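Local structure of catalase-3 (Neurospora crassa, 4AJ9) at residues L32-G35 and T40-E43; R67-H72 and M317-E322. The protein uses heme to break hydrogen peroxide down into dioxygen and water, a reaction that protects aerobic cells from peroxide damage. All coordinates share one frame; numbering follows the deposited sequence.

From the N terminus the chain first reaches contact 1, where 32-35 meets 40-43 and only four residues lie between them, so it closes a short loop just ahead of helix 45-55. That loop is finished before contact 2 opens; the two follow one another in series and neither nest nor cross. Contact 2 spans a far longer excursion, 244 residues, and ties strand 68-77 of the antiparallel sheet to the start of helix 319-324. The centres of contact 1 and contact 2 stand about 39 Å apart, and their nearest atoms about 26 Å. Contact 1 belongs to an arm embedded among other subunits, contact 2 to the heme-bearing body; both touch the fourth subunit.

Contact 1. Residues L32-G35 and T40-E43; sequences LKAG and TLLE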
loop_
_atom_site.group_PDB
_atom_site.type_symbol
_atom_site.label_atom_id
_atom_site.label_comp_id
_atom_site.label_asym_id
_atom_site.label_seq_id
_atom_site.Cartn_x
_atom_site.Cartn_y
_atom_site.Cartn_z
ATOM N N LEU C 32 2.155 -7.244 29.161
ATOM C CA LEU C 32 2.572 -8.491 29.788
ATOM C C LEU C 32 4.080 -8.508 30.001
ATOM O O LEU C 32 4.832 -8.318 29.056
ATOM C CB LEU C 32 2.162 -9.670 28.901
ATOM C CG LEU C 32 2.582 -11.052 29.411
ATOM C CD1 LEU C 32 1.893 -11.350 30.744
ATOM C CD2 LEU C 32 2.221 -12.112 28.366
ATOM N N LYS C 33 4.523 -8.763 31.234
ATOM C CA LYS C 33 5.934 -8.614 31.585
ATOM C C LYS C 33 6.527 -9.882 32.190
ATOM O O LYS C 33 5.826 -10.668 32.830
ATOM C CB LYS C 33 6.108 -7.441 32.565
ATOM C CG LYS C 33 5.531 -6.130 32.055
ATOM C CD LYS C 33 5.615 -5.012 33.106
ATOM C CE LYS C 33 4.928 -3.727 32.622
ATOM N NZ LYS C 33 3.442 -3.847 32.507
ATOM N N ALA C 34 7.822 -10.081 31.971
ATOM C CA ALA C 34 8.529 -11.217 32.553
ATOM C C ALA C 34 9.022 -10.810 33.938
ATOM O O ALA C 34 10.186 -10.464 34.106
ATOM C CB ALA C 34 9.705 -11.634 31.657
ATOM N N GLY C 35 8.128 -10.825 34.925
ATOM C CA GLY C 35 8.502 -10.444 36.276
ATOM C C GLY C 35 8.054 -9.034 36.584
ATOM O O GLY C 35 7.749 -8.268 35.665
ATOM N N THR C 40 8.886 -6.478 28.438
ATOM C CA THR C 40 7.616 -6.836 27.826
ATOM C C THR C 40 7.770 -8.043 26.909
ATOM O O THR C 40 8.757 -8.166 26.184
ATOM C CB THR C 40 7.021 -5.648 27.062
ATOM O OG1 THR C 40 6.716 -4.618 28.003
ATOM C CG2 THR C 40 5.731 -6.057 26.308
ATOM N N LEU C 41 6.797 -8.944 26.973
ATOM C CA LEU C 41 6.864 -10.203 26.227
ATOM C C LEU C 41 6.335 -10.046 24.819
ATOM O O LEU C 41 5.304 -9.408 24.599
ATOM C CB LEU C 41 6.050 -11.297 26.930
ATOM C CG LEU C 41 6.599 -11.726 28.284
ATOM C CD1 LEU C 41 5.922 -13.021 28.697
ATOM C CD2 LEU C 41 8.100 -11.883 28.188
ATOM N N LEU C 42 7.029 -10.660 23.870
ATOM C CA LEU C 42 6.552 -10.697 22.499
ATOM C C LEU C 42 5.202 -11.435 22.396
ATOM O O LEU C 42 4.432 -11.200 21.459
ATOM C CB LEU C 42 7.607 -11.357 21.598
ATOM C CG LEU C 42 7.291 -11.423 20.099
ATOM C CD1 LEU C 42 7.265 -10.015 19.509
ATOM C CD2 LEU C 42 8.326 -12.300 19.408
ATOM N N GLU C 43 4.904 -12.322 23.345
ATOM C CA GLU C 43 3.652 -13.083 23.277
ATOM C C GLU C 43 2.450 -12.279 23.745
ATOM O O GLU C 43 1.315 -12.789 23.798
ATOM C CB GLU C 43 3.741 -14.396 24.062
ATOM C CG GLU C 43 3.742 -14.208 25.574
ATOM C CD GLU C 43 3.700 -15.540 26.306
ATOM O OE1 GLU C 43 4.738 -16.248 26.319
ATOM O OE2 GLU C 43 2.625 -15.876 26.853
#
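K33 and T40 form a lone beta bridge, their CA atoms 4.5 Å apart, that closes a short loop in the N-terminal arm of the catalase subunit. The 32-34 and 40-43 backbones run at 108° to each other, and the pairing stops at this single bridge. One hydrogen bond holds it: L41 N donates to L32 O at 2.9 Å, and T40 CA adds a CA-H...O contact to the same oxygen. At A34 the first segment bends in an inverse gamma turn.

L32 and L41 carry most of the apolar contact. The two methyls of L41 go to different partners: CD2 rests on A34 CB at 3.8 Å, while CD1 lies against L32 CD2 and CG. The L32 side chain, with CG anti to its backbone N (chi1 178°), reaches past L41 to the aliphatic part of E43. K33 instead turns from the second segment, its NZ forming a salt bridge with D147 and a hydrogen bond with E433 O, both of the second subunit, whose strand also pairs with K33 and A34. The E43 carboxylate is shared between S39 of the third subunit and R424 of the fourth, so the loop is built into the tetramer interface. Closer to the E43 backbone, CG lies 3.8 Å from L32 CD2.

Contact 2. Residues R67-H72 and M317-E322; sequences RGAGAH and MNYFAE
H72 and E322 join strand to helix through a short hydrogen bond, H72 NE2 to E322 OE1, 2.5 Å long with an angle of 155° at the hydrogen. The carboxylate oxygen lies near the plane of the imidazole, at its edge, and the N-H meets it nearly along the C-O axis; the two flat groups are turned 49° against each other. E322 reaches across with its chain extended beyond CG, which lies anti to the carbonyl carbon (chi1 -62°). Its other oxygen, OE2, accepts from two backbone N-H groups on one face of the carboxylate plane: M317 N at 2.8 Å on the syn side and N318 N at 3.1 Å on the anti side. Outside both segments, R3 pairs with OE2 in a salt bridge, and this set of donors would be expected to favour the carboxylate form.

At the opposite end of the contact, Y319 OH donates to G68 O over a very short 2.5 Å, with the acceptor at the ring edge and in its plane. Through a water that accepts from G68 N and donates to Y319 OH, the phenol is also tied to the G68 amide. The helix start is secured by N318, an N-cap whose OD1 accepts from A321 N at 2.9 Å.

Apolar contact is slight, with A69 CB 4.5 Å from Y319 CE2. Farther out, the H72 ring meets F100 edge-to-face, and R256 of helix 254-264 touches A69 and Y319. G68 is about 7 Å from the bound heme and from the side chain of H65, predicted to be catalytic. Strand 68-77 lies between strands 96-104 and 305-314 in the antiparallel barrel of the catalase core, bonded through G68 and H72 to the opening of helix 319-324.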
loop_
_atom_site.group_PDB
_atom_site.type_symbol
_atom_site.label_atom_id
_atom_site.label_comp_id
_atom_site.label_asym_id
_atom_site.label_seq_id
_atom_site.Cartn_x
_atom_site.Cartn_y
_atom_site.Cartn_z
ATOM N N ARG C 67 -7.467 20.089 3.756
ATOM C CA ARG C 67 -8.171 20.712 4.885
ATOM C C ARG C 67 -9.644 20.974 4.574
ATOM O O ARG C 67 -9.973 21.771 3.694
ATOM C CB ARG C 67 -7.484 22.030 5.265
ATOM C CG ARG C 67 -8.139 22.792 6.436
ATOM C CD ARG C 67 -8.036 22.051 7.766
ATOM N NE ARG C 67 -8.746 22.783 8.829
ATOM C CZ ARG C 67 -8.804 22.420 10.106
ATOM N NH1 ARG C 67 -8.184 21.322 10.532
ATOM N NH2 ARG C 67 -9.500 23.161 10.965
ATOM N N GLY C 68 -10.541 20.294 5.281
ATOM C CA GLY C 68 -11.955 20.563 5.092
ATOM C C GLY C 68 -12.860 19.816 6.041
ATOM O O GLY C 68 -12.396 19.065 6.897
ATOM N N ALA C 69 -14.161 20.022 5.877
ATOM C CA ALA C 69 -15.150 19.445 6.763
ATOM C C ALA C 69 -16.463 19.277 6.019
ATOM O O ALA C 69 -16.755 20.013 5.071
ATOM C CB ALA C 69 -15.336 20.330 8.001
ATOM N N GLY C 70 -17.257 18.301 6.429
ATOM C CA GLY C 70 -18.469 18.013 5.699
ATOM C C GLY C 70 -19.669 17.614 6.528
ATOM O O GLY C 70 -19.587 17.479 7.758
ATOM N N ALA C 71 -20.794 17.423 5.841
ATOM C CA ALA C 71 -22.043 17.075 6.508
ATOM C C ALA C 71 -22.992 16.352 5.573
ATOM O O ALA C 71 -22.868 16.462 4.351
ATOM C CB ALA C 71 -22.717 18.327 7.081
ATOM N N HIS C 72 -23.926 15.607 6.159
ATOM C CA HIS C 72 -25.000 14.955 5.408
ATOM C C HIS C 72 -26.195 15.883 5.268
ATOM O O HIS C 72 -26.403 16.770 6.094
ATOM C CB HIS C 72 -25.468 13.684 6.125
ATOM C CG HIS C 72 -24.412 12.623 6.241
ATOM N ND1 HIS C 72 -24.311 11.569 5.356
ATOM C CD2 HIS C 72 -23.420 12.448 7.148
ATOM C CE1 HIS C 72 -23.297 10.797 5.707
ATOM N NE2 HIS C 72 -22.741 11.307 6.792
ATOM N N MET C 317 -20.980 11.036 12.330
ATOM C CA MET C 317 -20.785 10.374 13.615
ATOM C C MET C 317 -19.293 10.138 13.865
ATOM O O MET C 317 -18.793 10.377 14.965
ATOM C CB MET C 317 -21.558 9.052 13.657
ATOM C CG MET C 317 -21.380 8.264 14.957
ATOM S SD MET C 317 -22.385 6.754 15.003
ATOM C CE MET C 317 -24.002 7.459 15.357
ATOM N N ASN C 318 -18.594 9.651 12.840
ATOM C CA ASN C 318 -17.138 9.556 12.872
ATOM C C ASN C 318 -16.538 10.319 11.685
ATOM O O ASN C 318 -16.752 9.954 10.529
ATOM C CB ASN C 318 -16.687 8.086 12.849
ATOM C CG ASN C 318 -15.178 7.927 13.029
ATOM O OD1 ASN C 318 -14.432 7.821 12.058
ATOM N ND2 ASN C 318 -14.732 7.894 14.278
ATOM N N TYR C 319 -15.787 11.372 11.979
ATOM C CA TYR C 319 -15.220 12.232 10.944
ATOM C C TYR C 319 -14.320 11.470 9.971
ATOM O O TYR C 319 -14.410 11.656 8.750
ATOM C CB TYR C 319 -14.443 13.378 11.608
ATOM C CG TYR C 319 -13.754 14.317 10.654
ATOM C CD1 TYR C 319 -12.530 13.981 10.075
ATOM C CD2 TYR C 319 -14.302 15.554 10.354
ATOM C CE1 TYR C 319 -11.894 14.846 9.205
ATOM C CE2 TYR C 319 -13.664 16.431 9.496
ATOM C CZ TYR C 319 -12.467 16.068 8.920
ATOM O OH TYR C 319 -11.836 16.942 8.063
ATOM N N PHE C 320 -13.443 10.617 10.503
ATOM C CA PHE C 320 -12.522 9.885 9.636
ATOM C C PHE C 320 -13.264 8.957 8.677
ATOM O O PHE C 320 -12.986 8.948 7.474
ATOM C CB PHE C 320 -11.487 9.072 10.432
ATOM C CG PHE C 320 -10.618 8.190 9.553
ATOM C CD1 PHE C 320 -11.044 6.923 9.192
ATOM C CD2 PHE C 320 -9.392 8.641 9.075
ATOM C CE1 PHE C 320 -10.268 6.113 8.383
ATOM C CE2 PHE C 320 -8.607 7.827 8.263
ATOM C CZ PHE C 320 -9.055 6.562 7.921
ATOM N N ALA C 321 -14.185 8.162 9.210
ATOM C CA ALA C 321 -14.891 7.163 8.402
ATOM C C ALA C 321 -15.700 7.823 7.297
ATOM O O ALA C 321 -15.850 7.275 6.206
ATOM C CB ALA C 321 -15.811 6.319 9.280
ATOM N N GLU C 322 -16.228 9.000 7.605
ATOM C CA GLU C 322 -17.126 9.711 6.704
ATOM C C GLU C 322 -16.428 10.819 5.920
ATOM O O GLU C 322 -16.153 10.662 4.721
ATOM C CB GLU C 322 -18.337 10.241 7.487
ATOM C CG GLU C 322 -19.144 9.121 8.109
ATOM C CD GLU C 322 -20.280 9.602 9.001
ATOM O OE1 GLU C 322 -21.202 10.281 8.493
ATOM O OE2 GLU C 322 -20.251 9.286 10.211
HETATM O O HOH W 1 -9.028 18.085 6.933
#